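Local coordinates for hydrogenase (NiFe) small subunit HydA (Allochromatium vinosum, PDB 3MYR), which carries the iron-sulfur clusters that pass electrons to or from the nickel-iron active site of the large subunit in a [NiFe] hydrogenase, at the interface of chains A and B. Sequence-based numbering; all coordinates share one arbitrary frame. Chains: chain A, Hydrogenase (NiFe) small subunit HydA; chain B, Nickel-dependent hydrogenase large subunit.

Contact 1: the interface of chains A and B. Residues chain A 30-31, 34-35; chain B 154, 158, 192.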
ATOM      1  N   GLU A  30     -12.461   2.140 -14.044  1.00 20.36           N
ATOM      2  CA  GLU A  30     -12.784   1.256 -15.157  1.00 21.21           C
ATOM      3  C   GLU A  30     -13.665   1.890 -16.261  1.00 24.31           C
ATOM      4  O   GLU A  30     -13.361   1.707 -17.448  1.00 24.59           O
ATOM      5  CB  GLU A  30     -13.302  -0.118 -14.716  1.00 20.44           C
ATOM      6  CG  GLU A  30     -14.644  -0.183 -13.947  1.00 22.77           C
ATOM      7  CD  GLU A  30     -14.524   0.155 -12.409  1.00 23.34           C
ATOM      8  OE1 GLU A  30     -15.489  -0.131 -11.660  1.00 25.27           O
ATOM      9  OE2 GLU A  30     -13.495   0.729 -11.952  1.00 21.54           O
ATOM     10  N   ASP A  31     -14.695   2.667 -15.914  1.00 22.56           N
ATOM     11  CA  ASP A  31     -15.384   3.399 -16.943  1.00 24.43           C
ATOM     12  C   ASP A  31     -14.508   4.422 -17.677  1.00 24.16           C
ATOM     13  O   ASP A  31     -14.590   4.556 -18.923  1.00 24.19           O
ATOM     14  CB  ASP A  31     -16.677   4.034 -16.435  1.00 25.76           C
ATOM     15  CG  ASP A  31     -17.740   2.977 -16.050  1.00 31.92           C
ATOM     16  OD1 ASP A  31     -18.491   3.285 -15.108  1.00 40.88           O
ATOM     17  OD2 ASP A  31     -17.798   1.845 -16.644  1.00 33.73           O
ATOM     18  N   LEU A  34     -12.093   2.362 -20.023  1.00 24.69           N
ATOM     19  CA  LEU A  34     -12.749   1.725 -21.176  1.00 25.47           C
ATOM     20  C   LEU A  34     -13.382   2.735 -22.131  1.00 27.26           C
ATOM     21  O   LEU A  34     -13.373   2.519 -23.384  1.00 27.67           O
ATOM     22  CB  LEU A  34     -13.795   0.711 -20.732  1.00 24.94           C
ATOM     23  CG  LEU A  34     -13.193  -0.535 -20.049  1.00 30.50           C
ATOM     24  CD1 LEU A  34     -14.259  -1.392 -19.393  1.00 29.40           C
ATOM     25  CD2 LEU A  34     -12.365  -1.403 -21.053  1.00 31.43           C
ATOM     26  N   ASP A  35     -13.954   3.806 -21.561  1.00 26.74           N
ATOM     27  CA  ASP A  35     -14.867   4.675 -22.312  1.00 29.07           C
ATOM     28  C   ASP A  35     -14.415   6.095 -22.563  1.00 29.65           C
ATOM     29  O   ASP A  35     -14.839   6.695 -23.533  1.00 30.45           O
ATOM     30  CB  ASP A  35     -16.305   4.678 -21.744  1.00 29.54           C
ATOM     31  CG  ASP A  35     -16.942   3.273 -21.743  1.00 35.11           C
ATOM     32  OD1 ASP A  35     -16.852   2.582 -22.788  1.00 39.58           O
ATOM     33  OD2 ASP A  35     -17.432   2.809 -20.665  1.00 36.39           O
TER
ATOM     34  N   ARG B 154     -17.463  -5.705 -24.142  1.00 26.01           N
ATOM     35  CA  ARG B 154     -16.798  -4.474 -23.792  1.00 27.16           C
ATOM     36  C   ARG B 154     -15.274  -4.649 -23.980  1.00 26.46           C
ATOM     37  O   ARG B 154     -14.568  -3.728 -24.399  1.00 26.42           O
ATOM     38  CB  ARG B 154     -17.002  -4.130 -22.299  1.00 26.38           C
ATOM     39  CG  ARG B 154     -18.239  -3.441 -21.976  1.00 33.49           C
ATOM     40  CD  ARG B 154     -18.198  -2.936 -20.499  1.00 34.85           C
ATOM     41  NE  ARG B 154     -17.835  -1.535 -20.373  1.00 32.75           N
ATOM     42  CZ  ARG B 154     -17.819  -0.899 -19.198  1.00 36.44           C
ATOM     43  NH1 ARG B 154     -18.118  -1.569 -18.076  1.00 28.32           N
ATOM     44  NH2 ARG B 154     -17.499   0.387 -19.141  1.00 33.79           N
ATOM     45  N   PHE B 158     -12.793  -2.694 -26.756  1.00 29.49           N
ATOM     46  CA  PHE B 158     -11.573  -2.069 -26.311  1.00 29.81           C
ATOM     47  C   PHE B 158     -10.365  -2.552 -27.110  1.00 31.53           C
ATOM     48  O   PHE B 158      -9.498  -1.776 -27.501  1.00 30.19           O
ATOM     49  CB  PHE B 158     -11.372  -2.434 -24.852  1.00 28.33           C
ATOM     50  CG  PHE B 158     -10.232  -1.797 -24.238  1.00 27.40           C
ATOM     51  CD1 PHE B 158      -9.039  -2.504 -24.067  1.00 26.93           C
ATOM     52  CD2 PHE B 158     -10.346  -0.519 -23.721  1.00 26.23           C
ATOM     53  CE1 PHE B 158      -7.946  -1.932 -23.419  1.00 27.38           C
ATOM     54  CE2 PHE B 158      -9.209   0.092 -23.081  1.00 25.59           C
ATOM     55  CZ  PHE B 158      -8.048  -0.617 -22.907  1.00 24.66           C
ATOM     56  N   LEU B 192     -13.208  -7.024 -12.638  1.00 19.22           N
ATOM     57  CA  LEU B 192     -14.026  -5.809 -12.693  1.00 21.75           C
ATOM     58  C   LEU B 192     -14.963  -5.724 -11.470  1.00 20.68           C
ATOM     59  O   LEU B 192     -15.184  -4.633 -10.938  1.00 21.19           O
ATOM     60  CB  LEU B 192     -14.856  -5.792 -13.980  1.00 21.63           C
ATOM     61  CG  LEU B 192     -14.038  -5.515 -15.259  1.00 26.24           C
ATOM     62  CD1 LEU B 192     -14.879  -5.832 -16.441  1.00 21.44           C
ATOM     63  CD2 LEU B 192     -13.530  -4.064 -15.359  1.00 26.56           C
TER
HETATM   64  O   HOH W   1     -16.349  -2.699 -12.018  1.00 17.69           O
HETATM   65  O   HOH W   2     -18.680  -0.415 -15.425  1.00 27.06           O
HETATM   66  O   HOH W   3     -17.182  -0.000 -22.650  1.00 28.60           O
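Helix 29-36 of chain A meets helix 145-160 of chain B, where A:Leu34, A:Asp31 and A:Asp35 receive B:Arg154 and B:Phe158. Helix 181-201 of chain B adds B:Leu192 at the A:Glu30 end. B:Arg154 carries the polar part. Its chain bends at chi3, and this turn brings the guanidinium up to the helix of chain A. The terminal nitrogen NH2 is shared by two carboxylates, each through a hydrogen bond within a salt bridge. One bond runs to OD2 of A:Asp31 at 2.9 Å and is nearly straight, 170° at the hydrogen. It reaches that oxygen on its anti side. The other runs to OD2 of A:Asp35, also 2.9 Å, and is more bent. It comes in on the syn side, and the two flat groups are almost parallel, 13° apart. Water extends the grip along the guanidinium edge. One water joins NE of B:Arg154 to OD1 of A:Asp35. A second joins NH1 to OD2 of A:Asp31. The guanidinium is therefore held in its own plane at NE, NH1 and NH2, which should fix its rotation. The two acids are likely to favour its positive charge. A:Leu34 packs between the polar and apolar parts. Its CD1 methyl sits over the centre of one guanidinium face, 3.6 Å from CZ of B:Arg154. Its other methyl, CD2, touches the ring of B:Phe158 at CD2, 3.5 Å away. That ring is swung toward A:Leu34 with CG anti to the backbone N (chi1 -176°). Farther along, CB of A:Glu30 lies 4.0 Å from CD2 of B:Leu192, a looser contact. The carboxylate oxygen OE1 of A:Glu30 reaches the carbonyl of B:Leu192 through a water. In the fold, helix 29-36 lies in the N-terminal part of the small subunit, just before strand 38-41, and packs against helices 145-160 and 181-201 of the large subunit.

Contact 2: the interface of chains A and B. Residues chain A 237-239, 242-243; chain B 206-207, 210, 238.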
ATOM      1  N   THR A 237     -19.081   9.335   2.809  1.00 18.34           N
ATOM      2  CA  THR A 237     -19.184   8.502   4.025  1.00 20.01           C
ATOM      3  C   THR A 237     -18.818   9.334   5.288  1.00 19.92           C
ATOM      4  O   THR A 237     -19.525   9.301   6.280  1.00 20.64           O
ATOM      5  CB  THR A 237     -18.252   7.248   3.914  1.00 18.97           C
ATOM      6  OG1 THR A 237     -18.654   6.461   2.762  1.00 22.35           O
ATOM      7  CG2 THR A 237     -18.289   6.388   5.199  1.00 17.28           C
ATOM      8  N   SER A 238     -17.655   9.966   5.265  1.00 18.56           N
ATOM      9  CA  SER A 238     -17.164  10.667   6.405  1.00 17.32           C
ATOM     10  C   SER A 238     -16.031  11.572   5.970  1.00 16.25           C
ATOM     11  O   SER A 238     -15.766  11.733   4.807  1.00 18.32           O
ATOM     12  CB  SER A 238     -16.695   9.681   7.458  1.00 19.58           C
ATOM     13  OG  SER A 238     -16.541  10.322   8.729  1.00 21.16           O
ATOM     14  N   TRP A 239     -15.409  12.222   6.917  1.00 15.99           N
ATOM     15  CA  TRP A 239     -14.184  12.963   6.668  1.00 13.93           C
ATOM     16  C   TRP A 239     -13.407  13.114   7.991  1.00 13.91           C
ATOM     17  O   TRP A 239     -13.925  12.793   9.051  1.00 14.97           O
ATOM     18  CB  TRP A 239     -14.453  14.304   6.012  1.00 12.51           C
ATOM     19  CG  TRP A 239     -15.189  15.319   6.872  1.00 13.88           C
ATOM     20  CD1 TRP A 239     -16.530  15.340   7.122  1.00 12.39           C
ATOM     21  CD2 TRP A 239     -14.659  16.562   7.354  1.00 10.37           C
ATOM     22  NE1 TRP A 239     -16.848  16.507   7.813  1.00 14.22           N
ATOM     23  CE2 TRP A 239     -15.711  17.262   7.956  1.00 15.70           C
ATOM     24  CE3 TRP A 239     -13.372  17.184   7.265  1.00 13.25           C
ATOM     25  CZ2 TRP A 239     -15.545  18.540   8.521  1.00 14.74           C
ATOM     26  CZ3 TRP A 239     -13.199  18.438   7.830  1.00 11.43           C
ATOM     27  CH2 TRP A 239     -14.259  19.087   8.489  1.00 16.76           C
ATOM     28  N   GLU A 242     -15.051  14.813  10.956  1.00 15.35           N
ATOM     29  CA  GLU A 242     -16.274  14.130  11.372  1.00 17.42           C
ATOM     30  C   GLU A 242     -15.976  12.834  12.148  1.00 18.33           C
ATOM     31  O   GLU A 242     -16.644  12.504  13.117  1.00 18.26           O
ATOM     32  CB  GLU A 242     -17.154  13.817  10.154  1.00 16.60           C
ATOM     33  CG  GLU A 242     -18.361  13.016  10.569  1.00 20.95           C
ATOM     34  CD  GLU A 242     -19.348  12.723   9.397  1.00 27.39           C
ATOM     35  OE1 GLU A 242     -20.093  11.741   9.492  1.00 38.66           O
ATOM     36  OE2 GLU A 242     -19.427  13.478   8.417  1.00 28.31           O
ATOM     37  N   ALA A 243     -14.944  12.118  11.756  1.00 16.72           N
ATOM     38  CA  ALA A 243     -14.509  10.946  12.501  1.00 18.83           C
ATOM     39  C   ALA A 243     -13.671  11.206  13.764  1.00 19.44           C
ATOM     40  O   ALA A 243     -13.181  10.245  14.341  1.00 21.82           O
ATOM     41  CB  ALA A 243     -13.719   9.946  11.547  1.00 17.01           C
TER
ATOM     42  N   ALA B 206     -13.297   4.752   6.398  1.00 17.48           N
ATOM     43  CA  ALA B 206     -13.704   6.166   6.452  1.00 18.98           C
ATOM     44  C   ALA B 206     -14.602   6.392   7.671  1.00 18.00           C
ATOM     45  O   ALA B 206     -14.491   7.402   8.362  1.00 18.72           O
ATOM     46  CB  ALA B 206     -14.426   6.553   5.149  1.00 17.32           C
ATOM     47  N   ILE B 207     -15.414   5.391   8.005  1.00 18.02           N
ATOM     48  CA  ILE B 207     -16.260   5.533   9.175  1.00 19.80           C
ATOM     49  C   ILE B 207     -15.454   5.724  10.493  1.00 20.27           C
ATOM     50  O   ILE B 207     -15.661   6.682  11.210  1.00 18.90           O
ATOM     51  CB  ILE B 207     -17.282   4.393   9.285  1.00 20.19           C
ATOM     52  CG1 ILE B 207     -18.277   4.480   8.126  1.00 16.25           C
ATOM     53  CG2 ILE B 207     -18.023   4.411  10.703  1.00 20.16           C
ATOM     54  CD1 ILE B 207     -19.218   3.194   8.019  1.00 18.32           C
ATOM     55  N   GLY B 210     -12.062   8.335   9.122  1.00 17.18           N
ATOM     56  CA  GLY B 210     -12.268   9.617   8.430  1.00 16.40           C
ATOM     57  C   GLY B 210     -12.049   9.547   6.921  1.00 17.80           C
ATOM     58  O   GLY B 210     -12.674  10.285   6.188  1.00 17.44           O
ATOM     59  N   ARG B 238     -24.385   4.684  12.606  1.00 22.62           N
ATOM     60  CA  ARG B 238     -23.039   4.373  12.031  1.00 22.71           C
ATOM     61  C   ARG B 238     -22.659   2.887  12.219  1.00 23.47           C
ATOM     62  O   ARG B 238     -22.048   2.244  11.342  1.00 21.85           O
ATOM     63  CB  ARG B 238     -21.951   5.256  12.626  1.00 20.56           C
ATOM     64  CG  ARG B 238     -22.197   6.773  12.443  1.00 26.86           C
ATOM     65  CD  ARG B 238     -22.143   7.000  10.945  1.00 34.46           C
ATOM     66  NE  ARG B 238     -20.982   7.711  10.507  1.00 37.13           N
ATOM     67  CZ  ARG B 238     -20.608   7.916   9.233  1.00 37.75           C
ATOM     68  NH1 ARG B 238     -21.218   7.381   8.168  1.00 28.20           N
ATOM     69  NH2 ARG B 238     -19.545   8.640   9.039  1.00 34.77           N
TER
HETATM   70  O   HOH W   4     -17.270   8.718  10.939  1.00 15.34           O
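Methyl CG2 of A:Thr237 forms the apolar centre, lying against B:Ile207 and B:Ala206 of helix 203-209. It packs closely on CG1 of B:Ile207, at 3.5 Å, and more loosely on CB of B:Ala206. The methyl stands anti to the backbone N of A:Thr237, which turns it to the helix. A second, separate packing point is CB of A:Ala243, which presses on B:Gly210, 3.5 Å from its CA. The CB of A:Ser238 rests near the carbonyl oxygen of B:Ala206. B:Arg238, from helix 236-265, makes the polar rim. Its chain bends at chi2 and chi3, folding the guanidinium back so that CG1 of B:Ile207 lies under one face, toward its rim. From there NH2 gives a hydrogen bond to the carbonyl oxygen of A:Thr237, 2.8 Å long, and stands tilted 31° from the carbonyl plane. NH1 adds a weak bond to the same oxygen. OE1 of A:Glu242 is 3.2 Å from NH2 in a salt bridge, but no N-H points at it. The extended chain of A:Glu242 brings the carboxylate here, its plane 34° from the guanidinium. A water links NH2 of B:Arg238, OG of A:Ser238 and the carbonyl of B:Ile207. An alanine in place of B:Arg238 would probably leave the A:Thr237 carbonyl without this donor and A:Glu242 without its charged mate, and remove the group that rests on B:Ile207. The site fastens the small-subunit loop 237-243 to the large subunit. A:Trp239 in this loop also lines the [3Fe-4S] pocket, so the contact may steady that cluster's surroundings.

Contact 1 and contact 2 belong to the same heterodimer interface, and the centres of their C-alpha atoms are about 30 Å apart. They share no residue or helix. On the small subunit, contact 1 uses a helix near the N-terminus and contact 2 a loop near the C-terminus. On the large subunit, helix 181-201 of contact 1 is followed directly by helix 203-209 of contact 2. In each, a large-subunit arginine reaches across to the small subunit, to two aspartates in contact 1 and to a backbone carbonyl and a glutamate in contact 2. Two such separated anchors should limit rocking of the subunits and help keep the cluster chain aligned with the active site.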